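Local coordinates for phosphopantetheine adenylyltransferase (Archaeoglobus fulgidus, PDB 3DO8), which probably transfers an adenylyl group reversibly between ATP and 4'-phosphopantetheine, yielding dephospho-CoA and pyrophosphate in coenzyme A biosynthesis, at residues K18-A23 with R64-E69; I24-R29 with Y89-P94; R39-R42 with R46-L49; N57-V62 with P70-I75; Y79-T82 with D86-Y89. All blocks are in the same frame, centred on the assembly; numbering follows the deposited sequence. Where two conformers were deposited one is given.

Contact 1 (K18-A23 with R64-E69); sequences KLIDVA and RKYGFE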
# COMPACT_ATOMS: atom_id res chain seq x y z
N LYS A 18 5.81 -3.78 -8.40
CA LYS A 18 5.44 -2.84 -7.34
C LYS A 18 4.57 -3.52 -6.30
O LYS A 18 4.77 -3.34 -5.09
CB LYS A 18 4.75 -1.62 -7.90
CG LYS A 18 5.64 -0.74 -8.76
CD LYS A 18 4.88 0.37 -9.47
CE LYS A 18 5.85 1.42 -10.04
NZ LYS A 18 5.07 2.51 -10.68
N LEU A 19 3.60 -4.30 -6.75
CA LEU A 19 2.73 -5.02 -5.83
C LEU A 19 3.56 -5.94 -4.92
O LEU A 19 3.33 -6.03 -3.71
CB LEU A 19 1.72 -5.87 -6.59
CG LEU A 19 0.66 -5.21 -7.45
CD1 LEU A 19 -0.43 -6.25 -7.85
CD2 LEU A 19 0.08 -4.02 -6.73
N ILE A 20 4.47 -6.67 -5.54
CA ILE A 20 5.30 -7.63 -4.82
C ILE A 20 6.17 -6.89 -3.79
O ILE A 20 6.33 -7.37 -2.64
CB ILE A 20 6.17 -8.48 -5.80
CG1 ILE A 20 5.28 -9.47 -6.55
CG2 ILE A 20 7.30 -9.22 -5.08
CD1 ILE A 20 5.88 -10.08 -7.81
N ASP A 21 6.73 -5.74 -4.18
CA ASP A 21 7.60 -4.98 -3.26
C ASP A 21 6.79 -4.56 -2.04
O ASP A 21 7.23 -4.66 -0.91
CB ASP A 21 8.15 -3.73 -3.94
CG ASP A 21 9.26 -3.07 -3.12
OD1 ASP A 21 10.27 -3.75 -2.86
OD2 ASP A 21 9.10 -1.86 -2.75
N VAL A 22 5.61 -4.01 -2.28
CA VAL A 22 4.76 -3.54 -1.17
C VAL A 22 4.40 -4.74 -0.28
O VAL A 22 4.52 -4.68 0.93
CB VAL A 22 3.49 -2.77 -1.68
CG1 VAL A 22 2.48 -2.58 -0.56
CG2 VAL A 22 3.89 -1.46 -2.36
N ALA A 23 4.00 -5.85 -0.88
CA ALA A 23 3.58 -7.02 -0.10
C ALA A 23 4.72 -7.53 0.77
O ALA A 23 4.51 -7.87 1.92
CB ALA A 23 3.05 -8.13 -1.01
N ARG A 64 15.56 -13.76 -6.71
CA ARG A 64 16.59 -12.87 -7.26
C ARG A 64 16.68 -11.51 -6.55
O ARG A 64 17.78 -11.04 -6.25
CB ARG A 64 16.33 -12.69 -8.75
CG ARG A 64 17.40 -12.00 -9.55
CD ARG A 64 17.29 -12.36 -11.05
NE ARG A 64 15.99 -12.05 -11.67
CZ ARG A 64 14.99 -12.93 -11.89
NH1 ARG A 64 15.11 -14.19 -11.51
NH2 ARG A 64 13.85 -12.52 -12.50
N LYS A 65 15.52 -10.91 -6.25
CA LYS A 65 15.42 -9.55 -5.67
C LYS A 65 15.32 -9.51 -4.15
O LYS A 65 15.74 -8.54 -3.54
CB LYS A 65 14.25 -8.77 -6.28
CG LYS A 65 14.42 -8.47 -7.73
CD LYS A 65 15.58 -7.53 -8.00
CE LYS A 65 15.61 -7.06 -9.45
NZ LYS A 65 16.76 -6.10 -9.66
N TYR A 66 14.76 -10.55 -3.55
CA TYR A 66 14.48 -10.56 -2.12
C TYR A 66 15.11 -11.69 -1.33
O TYR A 66 15.05 -11.67 -0.09
CB TYR A 66 12.97 -10.57 -1.84
CG TYR A 66 12.30 -9.35 -2.43
CD1 TYR A 66 12.22 -8.15 -1.72
CD2 TYR A 66 11.76 -9.36 -3.73
CE1 TYR A 66 11.61 -7.01 -2.28
CE2 TYR A 66 11.18 -8.23 -4.28
CZ TYR A 66 11.14 -7.05 -3.57
OH TYR A 66 10.51 -5.93 -4.16
N GLY A 67 15.70 -12.65 -2.02
CA GLY A 67 16.50 -13.68 -1.36
C GLY A 67 15.71 -14.76 -0.65
O GLY A 67 16.28 -15.48 0.19
N PHE A 68 14.42 -14.94 -0.99
CA PHE A 68 13.69 -16.13 -0.55
C PHE A 68 12.73 -16.63 -1.62
O PHE A 68 12.38 -15.91 -2.55
CB PHE A 68 12.97 -15.87 0.77
CG PHE A 68 11.82 -14.95 0.66
CD1 PHE A 68 10.52 -15.45 0.62
CD2 PHE A 68 11.98 -13.57 0.67
CE1 PHE A 68 9.43 -14.59 0.55
CE2 PHE A 68 10.87 -12.72 0.59
CZ PHE A 68 9.60 -13.25 0.58
N GLU A 69 12.35 -17.90 -1.48
CA GLU A 69 11.30 -18.48 -2.30
C GLU A 69 9.94 -18.28 -1.62
O GLU A 69 9.68 -18.86 -0.54
CB GLU A 69 11.52 -19.98 -2.44
CG GLU A 69 10.54 -20.62 -3.43
CD GLU A 69 10.59 -22.15 -3.39
OE1 GLU A 69 11.71 -22.69 -3.29
OE2 GLU A 69 9.51 -22.80 -3.45

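Contact 2 (I24-R29 with Y89-P94); sequences IKLGGR and YLVVSP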
# COMPACT_ATOMS: atom_id res chain seq x y z
N ILE A 24 5.94 -7.61 0.22
CA ILE A 24 7.08 -8.11 0.96
C ILE A 24 7.53 -7.16 2.06
O ILE A 24 7.92 -7.59 3.15
CB ILE A 24 8.24 -8.52 0.03
CG1 ILE A 24 7.79 -9.71 -0.83
CG2 ILE A 24 9.47 -8.84 0.83
CD1 ILE A 24 8.77 -10.21 -1.91
N LYS A 25 7.48 -5.86 1.78
CA LYS A 25 7.78 -4.89 2.80
C LYS A 25 6.78 -4.99 3.95
O LYS A 25 7.15 -4.88 5.13
CB LYS A 25 7.90 -3.48 2.20
CG LYS A 25 9.21 -3.32 1.42
CD LYS A 25 9.34 -2.06 0.61
CE LYS A 25 10.76 -1.97 0.03
NZ LYS A 25 10.87 -0.94 -1.03
N LEU A 26 5.51 -5.26 3.64
CA LEU A 26 4.50 -5.39 4.69
C LEU A 26 4.62 -6.68 5.46
O LEU A 26 4.39 -6.68 6.68
CB LEU A 26 3.07 -5.30 4.11
CG LEU A 26 2.64 -3.93 3.60
CD1 LEU A 26 1.25 -4.03 2.92
CD2 LEU A 26 2.64 -2.89 4.72
N GLY A 27 4.89 -7.79 4.76
CA GLY A 27 4.74 -9.13 5.33
C GLY A 27 6.00 -9.96 5.51
O GLY A 27 5.97 -10.98 6.20
N GLY A 28 7.08 -9.54 4.86
CA GLY A 28 8.31 -10.33 4.86
C GLY A 28 8.05 -11.67 4.22
O GLY A 28 7.44 -11.76 3.19
N ARG A 29 8.48 -12.75 4.89
CA ARG A 29 8.23 -14.11 4.44
C ARG A 29 6.79 -14.59 4.73
O ARG A 29 6.40 -15.68 4.28
CB ARG A 29 9.15 -15.06 5.15
CG ARG A 29 10.65 -14.67 5.15
CD ARG A 29 11.35 -15.10 3.94
NE ARG A 29 11.20 -16.54 3.68
CZ ARG A 29 12.09 -17.49 3.93
NH1 ARG A 29 11.78 -18.75 3.60
NH2 ARG A 29 13.28 -17.22 4.48
N TYR A 89 -3.31 -7.83 5.72
CA TYR A 89 -3.33 -6.92 4.58
C TYR A 89 -3.61 -7.74 3.31
O TYR A 89 -3.13 -8.87 3.18
CB TYR A 89 -1.95 -6.24 4.41
CG TYR A 89 -1.62 -5.24 5.51
CD1 TYR A 89 -2.37 -4.08 5.65
CD2 TYR A 89 -0.57 -5.46 6.39
CE1 TYR A 89 -2.07 -3.16 6.62
CE2 TYR A 89 -0.28 -4.54 7.39
CZ TYR A 89 -1.04 -3.39 7.49
OH TYR A 89 -0.80 -2.41 8.45
N LEU A 90 -4.31 -7.11 2.38
CA LEU A 90 -4.54 -7.63 1.05
C LEU A 90 -4.08 -6.54 0.09
O LEU A 90 -4.64 -5.43 0.07
CB LEU A 90 -6.03 -7.90 0.84
CG LEU A 90 -6.54 -8.32 -0.56
CD1 LEU A 90 -5.76 -9.47 -1.23
CD2 LEU A 90 -8.09 -8.61 -0.50
N VAL A 91 -3.02 -6.85 -0.65
CA VAL A 91 -2.36 -5.91 -1.54
C VAL A 91 -2.92 -6.13 -2.94
O VAL A 91 -2.86 -7.25 -3.46
CB VAL A 91 -0.82 -6.07 -1.55
CG1 VAL A 91 -0.21 -5.16 -2.66
CG2 VAL A 91 -0.27 -5.72 -0.17
N VAL A 92 -3.46 -5.06 -3.53
CA VAL A 92 -4.16 -5.11 -4.80
C VAL A 92 -3.78 -3.93 -5.70
O VAL A 92 -3.20 -2.98 -5.26
CB VAL A 92 -5.71 -5.14 -4.60
CG1 VAL A 92 -6.07 -6.43 -3.90
CG2 VAL A 92 -6.20 -3.94 -3.85
N SER A 93 -4.11 -4.06 -6.97
CA SER A 93 -3.91 -3.02 -7.96
C SER A 93 -5.27 -2.43 -8.30
O SER A 93 -6.29 -2.90 -7.80
CB SER A 93 -3.31 -3.63 -9.21
OG SER A 93 -4.27 -4.37 -9.91
N PRO A 94 -5.30 -1.40 -9.15
CA PRO A 94 -6.62 -0.89 -9.55
C PRO A 94 -7.49 -1.93 -10.24
O PRO A 94 -8.72 -1.88 -10.10
CB PRO A 94 -6.27 0.27 -10.50
CG PRO A 94 -4.90 0.71 -10.03
CD PRO A 94 -4.19 -0.58 -9.67

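Contact 3 (R39-R42 with R46-L49); sequences RMAR and RSVL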
# COMPACT_ATOMS: atom_id res chain seq x y z
N ARG A 39 -7.31 -22.14 -16.09
CA ARG A 39 -8.73 -21.88 -16.37
C ARG A 39 -9.07 -20.42 -16.14
O ARG A 39 -9.64 -19.74 -16.99
CB ARG A 39 -9.61 -22.72 -15.47
CG ARG A 39 -10.00 -24.05 -16.03
CD ARG A 39 -11.34 -24.52 -15.43
NE ARG A 39 -11.36 -25.97 -15.21
CZ ARG A 39 -11.28 -26.89 -16.17
NH1 ARG A 39 -11.16 -26.55 -17.46
NH2 ARG A 39 -11.30 -28.19 -15.84
N MET A 40 -8.66 -19.96 -14.97
CA MET A 40 -8.93 -18.62 -14.50
C MET A 40 -8.18 -17.54 -15.28
O MET A 40 -8.71 -16.45 -15.54
CB MET A 40 -8.51 -18.61 -13.04
CG MET A 40 -8.99 -17.48 -12.22
SD MET A 40 -9.41 -18.13 -10.57
CE MET A 40 -11.05 -18.74 -11.15
N ALA A 41 -6.93 -17.83 -15.63
CA ALA A 41 -6.13 -16.90 -16.39
C ALA A 41 -6.77 -16.60 -17.75
O ALA A 41 -6.82 -15.46 -18.19
CB ALA A 41 -4.73 -17.46 -16.57
N ARG A 42 -7.27 -17.66 -18.39
CA ARG A 42 -7.87 -17.58 -19.74
C ARG A 42 -9.15 -16.74 -19.83
O ARG A 42 -9.48 -16.22 -20.91
CB ARG A 42 -8.19 -18.98 -20.24
CG ARG A 42 -7.00 -19.75 -20.77
CD ARG A 42 -7.48 -20.96 -21.61
NE ARG A 42 -8.03 -22.04 -20.77
CZ ARG A 42 -7.31 -23.02 -20.21
NH1 ARG A 42 -5.99 -23.08 -20.39
NH2 ARG A 42 -7.91 -23.94 -19.47
N ARG A 46 -5.74 -13.68 -22.96
CA ARG A 46 -5.34 -14.81 -23.80
C ARG A 46 -3.98 -15.27 -23.27
O ARG A 46 -2.94 -14.86 -23.76
CB ARG A 46 -5.24 -14.42 -25.28
CG ARG A 46 -4.86 -15.60 -26.22
CD ARG A 46 -4.37 -15.11 -27.58
NE ARG A 46 -3.71 -16.18 -28.35
CZ ARG A 46 -2.42 -16.20 -28.69
NH1 ARG A 46 -1.59 -15.22 -28.35
NH2 ARG A 46 -1.95 -17.23 -29.41
N SER A 47 -4.04 -16.13 -22.26
CA SER A 47 -2.85 -16.60 -21.55
C SER A 47 -2.17 -17.71 -22.33
O SER A 47 -2.81 -18.70 -22.70
CB SER A 47 -3.23 -17.13 -20.17
OG SER A 47 -2.12 -17.72 -19.50
N VAL A 48 -0.87 -17.55 -22.55
CA VAL A 48 -0.08 -18.56 -23.23
C VAL A 48 0.94 -19.27 -22.34
O VAL A 48 1.61 -20.19 -22.83
CB VAL A 48 0.61 -17.97 -24.46
CG1 VAL A 48 -0.49 -17.45 -25.45
CG2 VAL A 48 1.60 -16.87 -24.09
N LEU A 49 1.04 -18.89 -21.06
CA LEU A 49 1.97 -19.55 -20.14
C LEU A 49 1.21 -20.42 -19.15
O LEU A 49 0.28 -19.90 -18.48
CB LEU A 49 2.78 -18.52 -19.33
CG LEU A 49 3.61 -17.50 -20.12
CD1 LEU A 49 4.35 -16.58 -19.13
CD2 LEU A 49 4.55 -18.18 -21.13

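Contact 4 (N57-V62 with P70-I75); sequences NVKRYV and PEIVKI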
# COMPACT_ATOMS: atom_id res chain seq x y z
N ASN A 57 8.15 -18.23 -12.66
CA ASN A 57 8.60 -16.87 -12.98
C ASN A 57 8.53 -15.96 -11.76
O ASN A 57 9.46 -15.19 -11.49
CB ASN A 57 7.83 -16.28 -14.15
CG ASN A 57 8.17 -16.96 -15.48
OD1 ASN A 57 9.19 -17.67 -15.59
ND2 ASN A 57 7.29 -16.76 -16.50
N VAL A 58 7.44 -16.07 -11.01
CA VAL A 58 7.28 -15.26 -9.80
C VAL A 58 8.31 -15.69 -8.75
O VAL A 58 9.00 -14.86 -8.15
CB VAL A 58 5.88 -15.37 -9.21
CG1 VAL A 58 5.79 -14.66 -7.82
CG2 VAL A 58 4.85 -14.77 -10.20
N LYS A 59 8.45 -16.98 -8.56
CA LYS A 59 9.40 -17.51 -7.58
C LYS A 59 10.83 -17.06 -7.87
O LYS A 59 11.54 -16.62 -6.95
CB LYS A 59 9.32 -19.03 -7.50
CG LYS A 59 8.10 -19.51 -6.74
CD LYS A 59 8.20 -21.00 -6.41
CE LYS A 59 8.05 -21.83 -7.60
NZ LYS A 59 8.20 -23.30 -7.24
N ARG A 60 11.24 -17.12 -9.15
CA ARG A 60 12.61 -16.76 -9.49
C ARG A 60 12.88 -15.29 -9.30
O ARG A 60 13.98 -14.88 -8.91
CB ARG A 60 12.95 -17.14 -10.91
CG ARG A 60 13.07 -18.60 -11.12
CD ARG A 60 13.78 -18.88 -12.45
NE ARG A 60 13.62 -20.28 -12.82
CZ ARG A 60 12.70 -20.74 -13.67
NH1 ARG A 60 11.83 -19.89 -14.24
NH2 ARG A 60 12.63 -22.04 -13.92
N TYR A 61 11.87 -14.49 -9.63
CA TYR A 61 11.97 -13.02 -9.48
C TYR A 61 12.14 -12.66 -8.00
O TYR A 61 13.04 -11.90 -7.62
CB TYR A 61 10.74 -12.31 -10.08
CG TYR A 61 10.75 -10.86 -9.71
CD1 TYR A 61 11.59 -9.97 -10.36
CD2 TYR A 61 9.97 -10.37 -8.66
CE1 TYR A 61 11.67 -8.68 -10.00
CE2 TYR A 61 10.02 -9.04 -8.27
CZ TYR A 61 10.88 -8.18 -8.96
OH TYR A 61 11.03 -6.86 -8.65
N VAL A 62 11.26 -13.20 -7.16
CA VAL A 62 11.35 -12.96 -5.72
C VAL A 62 12.69 -13.46 -5.12
O VAL A 62 13.29 -12.77 -4.30
CB VAL A 62 10.13 -13.52 -4.99
CG1 VAL A 62 10.32 -13.40 -3.46
CG2 VAL A 62 8.85 -12.76 -5.50
N PRO A 70 9.03 -17.50 -2.24
CA PRO A 70 7.73 -17.22 -1.63
C PRO A 70 6.80 -18.43 -1.71
O PRO A 70 6.91 -19.23 -2.63
CB PRO A 70 7.16 -16.09 -2.51
CG PRO A 70 7.76 -16.35 -3.84
CD PRO A 70 9.15 -16.91 -3.59
N GLU A 71 5.87 -18.50 -0.76
CA GLU A 71 4.78 -19.46 -0.83
C GLU A 71 3.86 -19.06 -1.99
O GLU A 71 3.31 -17.94 -1.99
CB GLU A 71 3.95 -19.49 0.48
CG GLU A 71 2.73 -20.46 0.41
CD GLU A 71 1.77 -20.43 1.60
OE1 GLU A 71 1.66 -19.39 2.31
OE2 GLU A 71 1.09 -21.48 1.78
N ILE A 72 3.66 -19.98 -2.93
CA ILE A 72 2.71 -19.84 -4.03
C ILE A 72 1.53 -20.77 -3.81
O ILE A 72 1.70 -21.97 -3.56
CB ILE A 72 3.30 -20.25 -5.44
CG1 ILE A 72 4.54 -19.43 -5.80
CG2 ILE A 72 2.25 -20.12 -6.56
CD1 ILE A 72 4.33 -18.04 -5.79
N VAL A 73 0.35 -20.23 -3.98
CA VAL A 73 -0.86 -21.06 -3.94
C VAL A 73 -1.62 -20.86 -5.25
O VAL A 73 -1.68 -19.74 -5.78
CB VAL A 73 -1.71 -20.72 -2.69
CG1 VAL A 73 -0.89 -20.90 -1.40
CG2 VAL A 73 -2.20 -19.34 -2.77
N LYS A 74 -2.14 -21.94 -5.83
CA LYS A 74 -2.97 -21.81 -7.01
C LYS A 74 -4.32 -21.24 -6.62
O LYS A 74 -4.99 -21.75 -5.68
CB LYS A 74 -3.16 -23.16 -7.70
CG LYS A 74 -3.88 -23.09 -9.00
CD LYS A 74 -4.12 -24.48 -9.61
CE LYS A 74 -2.83 -25.16 -10.06
NZ LYS A 74 -3.07 -26.50 -10.76
N ILE A 75 -4.73 -20.20 -7.33
CA ILE A 75 -6.06 -19.60 -7.19
C ILE A 75 -6.99 -20.32 -8.16
O ILE A 75 -6.76 -20.32 -9.36
CB ILE A 75 -6.03 -18.08 -7.50
CG1 ILE A 75 -5.14 -17.32 -6.52
CG2 ILE A 75 -7.43 -17.48 -7.44
CD1 ILE A 75 -4.81 -15.87 -6.96

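Contact 5 (Y79-T82 with D86-Y89); sequences YGKT and DFEY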
# COMPACT_ATOMS: atom_id res chain seq x y z
N TYR A 79 -11.99 -15.80 -5.07
CA TYR A 79 -11.55 -15.39 -3.76
C TYR A 79 -10.25 -15.99 -3.31
O TYR A 79 -9.69 -15.55 -2.30
CB TYR A 79 -12.58 -15.80 -2.71
CG TYR A 79 -13.90 -15.13 -2.89
CD1 TYR A 79 -14.20 -13.96 -2.22
CD2 TYR A 79 -14.85 -15.66 -3.76
CE1 TYR A 79 -15.41 -13.35 -2.41
CE2 TYR A 79 -16.05 -15.04 -3.95
CZ TYR A 79 -16.33 -13.88 -3.28
OH TYR A 79 -17.56 -13.29 -3.45
N GLY A 80 -9.80 -17.02 -4.01
CA GLY A 80 -8.67 -17.82 -3.50
C GLY A 80 -9.00 -18.29 -2.11
O GLY A 80 -10.09 -18.81 -1.87
N LYS A 81 -8.06 -18.07 -1.19
CA LYS A 81 -8.23 -18.45 0.21
C LYS A 81 -8.72 -17.31 1.10
O LYS A 81 -8.77 -17.44 2.32
CB LYS A 81 -6.90 -18.95 0.79
CG LYS A 81 -6.30 -20.20 0.17
CD LYS A 81 -5.08 -20.63 1.01
CE LYS A 81 -3.88 -19.60 0.95
NZ LYS A 81 -3.07 -19.51 2.24
N THR A 82 -9.07 -16.18 0.51
CA THR A 82 -9.27 -14.98 1.31
C THR A 82 -10.58 -14.93 2.09
O THR A 82 -10.77 -14.03 2.86
CB THR A 82 -9.20 -13.71 0.44
OG1 THR A 82 -10.27 -13.74 -0.50
CG2 THR A 82 -7.83 -13.57 -0.26
N ASP A 86 -7.15 -15.82 7.66
CA ASP A 86 -7.14 -14.48 8.19
C ASP A 86 -5.83 -13.87 7.73
O ASP A 86 -4.72 -14.42 7.99
CB ASP A 86 -7.28 -14.42 9.72
CG ASP A 86 -8.67 -14.83 10.22
OD1 ASP A 86 -9.67 -14.69 9.47
OD2 ASP A 86 -8.78 -15.28 11.38
N PHE A 87 -5.96 -12.83 6.93
CA PHE A 87 -4.85 -12.00 6.48
C PHE A 87 -4.97 -10.64 7.15
O PHE A 87 -6.08 -10.14 7.36
CB PHE A 87 -4.91 -11.79 4.95
CG PHE A 87 -4.67 -13.03 4.15
CD1 PHE A 87 -3.39 -13.51 3.96
CD2 PHE A 87 -5.73 -13.70 3.55
CE1 PHE A 87 -3.16 -14.66 3.23
CE2 PHE A 87 -5.52 -14.85 2.80
CZ PHE A 87 -4.23 -15.33 2.64
N GLU A 88 -3.83 -10.05 7.46
CA GLU A 88 -3.82 -8.68 7.96
C GLU A 88 -4.01 -7.63 6.84
O GLU A 88 -4.76 -6.67 7.00
CB GLU A 88 -2.53 -8.39 8.72
CG GLU A 88 -2.51 -7.05 9.39
CD GLU A 88 -1.37 -6.91 10.42
OE1 GLU A 88 -0.71 -7.94 10.75
OE2 GLU A 88 -1.12 -5.78 10.89
N TYR A 89 -3.31 -7.83 5.72
CA TYR A 89 -3.33 -6.92 4.58
C TYR A 89 -3.61 -7.74 3.31
O TYR A 89 -3.13 -8.87 3.18
CB TYR A 89 -1.95 -6.24 4.41
CG TYR A 89 -1.62 -5.24 5.51
CD1 TYR A 89 -2.37 -4.08 5.65
CD2 TYR A 89 -0.57 -5.46 6.39
CE1 TYR A 89 -2.07 -3.16 6.62
CE2 TYR A 89 -0.28 -4.54 7.39
CZ TYR A 89 -1.04 -3.39 7.49
OH TYR A 89 -0.80 -2.41 8.45

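Contact 1 (K18-A23 with R64-E69)
The Y66 ring meets helix residues 18-23 with its hydroxyl end. D21 OD1 lies at the ring edge, in the ring plane. I20 CG2 comes in obliquely at the same end and touches CE2 at 4.1 Å. The D21 carboxylate is the second flat group, and its plane is turned 39° from the ring.

One hydrogen bond carries the contact. Y66 OH donates to D21 OD1, with 2.5 Å between the two oxygens, which is short. The bond uses the anti lone pair of OD1, on the side away from OD2. D21 has its CG anti to the backbone N (chi1 -169°), and this brings the carboxylate up to the tyrosine. The two side chains cross at about a right angle.

D21 OD1 also receives a weak hydrogen bond from G139 N. OD2 is held separately. It forms a salt bridge with K25 NZ and a hydrogen bond with Y89 OH of the second subunit. The lysine charge would probably help to keep the buried carboxylate ionised. A phenylalanine at Y66 would probably cost OD1 its short bond from the tyrosine and let the carboxylate turn more freely.

Residue Y66 closes helix 51-66. G67 follows with positive phi, and the chain turns away toward strand 71-75. Helix 14-27 has further neighbours here. I20 also packs on V62 of helix 51-66 and on L5 of strand 3-7, while L19 and V22 reach strand 116-121.

Contact 2 (I24-R29 with Y89-P94)
L26 reaches from helix 14-27 to Y89 and V91 on strand 89-92. Its CB points at the strand and starts the reach. CG is anti to the carbonyl carbon (chi1 -71°), and this turns the side chain so that CD1 reaches both partners. CD1 does most of the touching. It sits 3.8 Å from V91 CG2. It also lies over one face of the Y89 ring, at the end where the ring joins the backbone: 4.1 Å from Y89 CG and 4.2 Å from Y89 CB. CD2 is over the same ring, 4.3 Å above its plane and offset toward the rim. The L26 side chain crosses that of Y89 at about a right angle.

This is helix-on-sheet packing in the Rossmann-like fold of the nucleotidyltransferases, with strand order 3-2-1-4-5. Helix 14-27 follows the central strand 3-7 and packs against it and its neighbour 89-92. L26 and V91 both touch V3 as well. The alternate strand residues L90 and V92 face helix 97-110 instead.

No polar bond joins the two segments. The hydroxyl of Y89 leaves the contact and bonds D21 OD2 of the second subunit, and L26 packs on K25 of that subunit. Just past L26 the helix ends. G28 N bonds I24 O at 2.7 Å, and G28 itself has positive phi.

Contact 3 (R39-R42 with R46-L49)
A41 and S47 meet where helix 38-44 gives way to the loop leading into helix 51-66. The contact is small and local, made as the chain folds back beside the helix it has just left. A41 CB points toward the loop and meets S47 CB at 3.9 Å. S47 OG is at the same distance from that methyl group. The touch is van der Waals only. R42 takes part through its backbone, with R42 N 4.4 Å from S47 CB.

With OG anti to the backbone N (chi1 174°), the S47 hydroxyl stays beside the A41 methyl and bonds E10. S47 OG and L49 N bond E10 OE1 and V48 N bonds OE2, so three consecutive loop residues grip one carboxylate. R54 of helix 51-66 packs on both A41 and S47, and its NE bonds L49 O.

E10 lies in the loop after strand 3-7, and the present loop belongs to the connection after strand 31-36. Both loops follow the C-terminal ends of parallel strands, the side of a Rossmann-like sheet where the active site usually lies.

Contact 4 (N57-V62 with P70-I75)
V62 and P70 form a close apolar pair between helix 51-66 and the chain entering strand 71-75. V62 CG1 is 3.7 Å from P70 CD, and V62 CB is 3.9 Å from P70 CG. V62 has CG1 anti to the backbone N (chi1 174°), and this branch lies against CG and CD of the proline. A looser apolar pair lies one turn back along the helix, where V58 CG1 approaches I72 CD1 at 4.2 Å.

The segments form part of a beta-alpha-beta connection. The chain leaves strand 31-36, passes through helices 38-44 and 51-66, and returns as strand 71-75, parallel to 31-36 and at the edge of the sheet. From the helix, V58 also touches I33 of strand 31-36. P70 and I72 touch I33 and V35 of that neighbouring strand.

A second kind of contact uses the aliphatic part of K59. K59 CG rests 3.7 Å from I72 CG1, and K59 CD is 4.0 Å from the same atom. The two side chains cross obliquely. K59 also meets the proline, with its CA 4.0 Å from P70 CD. Its chain then bends at chi3 (-71°). The ammonium group is held by its own helix, where NZ forms a salt bridge with E56 OE2.

Contact 5 (Y79-T82 with D86-Y89)
F87 touches the turn 79-82 through van der Waals contacts at one corner of its ring. Atom CE2 is 4.0 Å from both T82 CG2 and T82 CA. The threonine methyl approaches obliquely, and the two side chains cross at about a right angle. K81 O lies at the ring edge near its plane, 4.2 Å from CE2.

Hydrogen bonds lie within the turn. Residues 79-82 form a type II' beta turn, with G80 at the position of positive phi. T82 N bonds Y79 O at 2.9 Å. T82 OG1 donates to the same oxygen at 2.6 Å, in the carbonyl plane and on a lone pair, with a C=O...O angle of 135°. The OG1 position between the backbone N and the carbonyl carbon (chi1 64°) turns the hydroxyl back to Y79. A valine at T82 would probably cost Y79 O its second bond and leave the turn less firmly closed.

From outside, R107 donates a hydrogen bond to T82 O and forms a salt bridge with D86 OD1. With no hydrogen bond between the segments, the turn keeps its shape largely by its own bonds, and F87 probably adds apolar packing.

Contacts 1 and 2 both use helix 14-27, and their centres lie about 10 Å apart. The centre of contact 4 is also about 10 Å from that of contact 1. The two share helix 51-66, and V62 packs on I20 and I24. Contact 5 overlaps contact 2 at Y89. Contacts 1, 2 and 5 all lie at the interface with the second subunit. Contact 3 stands apart, its centre about 23 and 24 Å from those of contacts 1 and 2. It still meets contact 4 through M40 SD and I75 O, 3.6 Å apart. Contact 3 follows the C-terminal end of strand 31-36, the side where related nucleotidyltransferases bind ATP, so it probably lies near the active site.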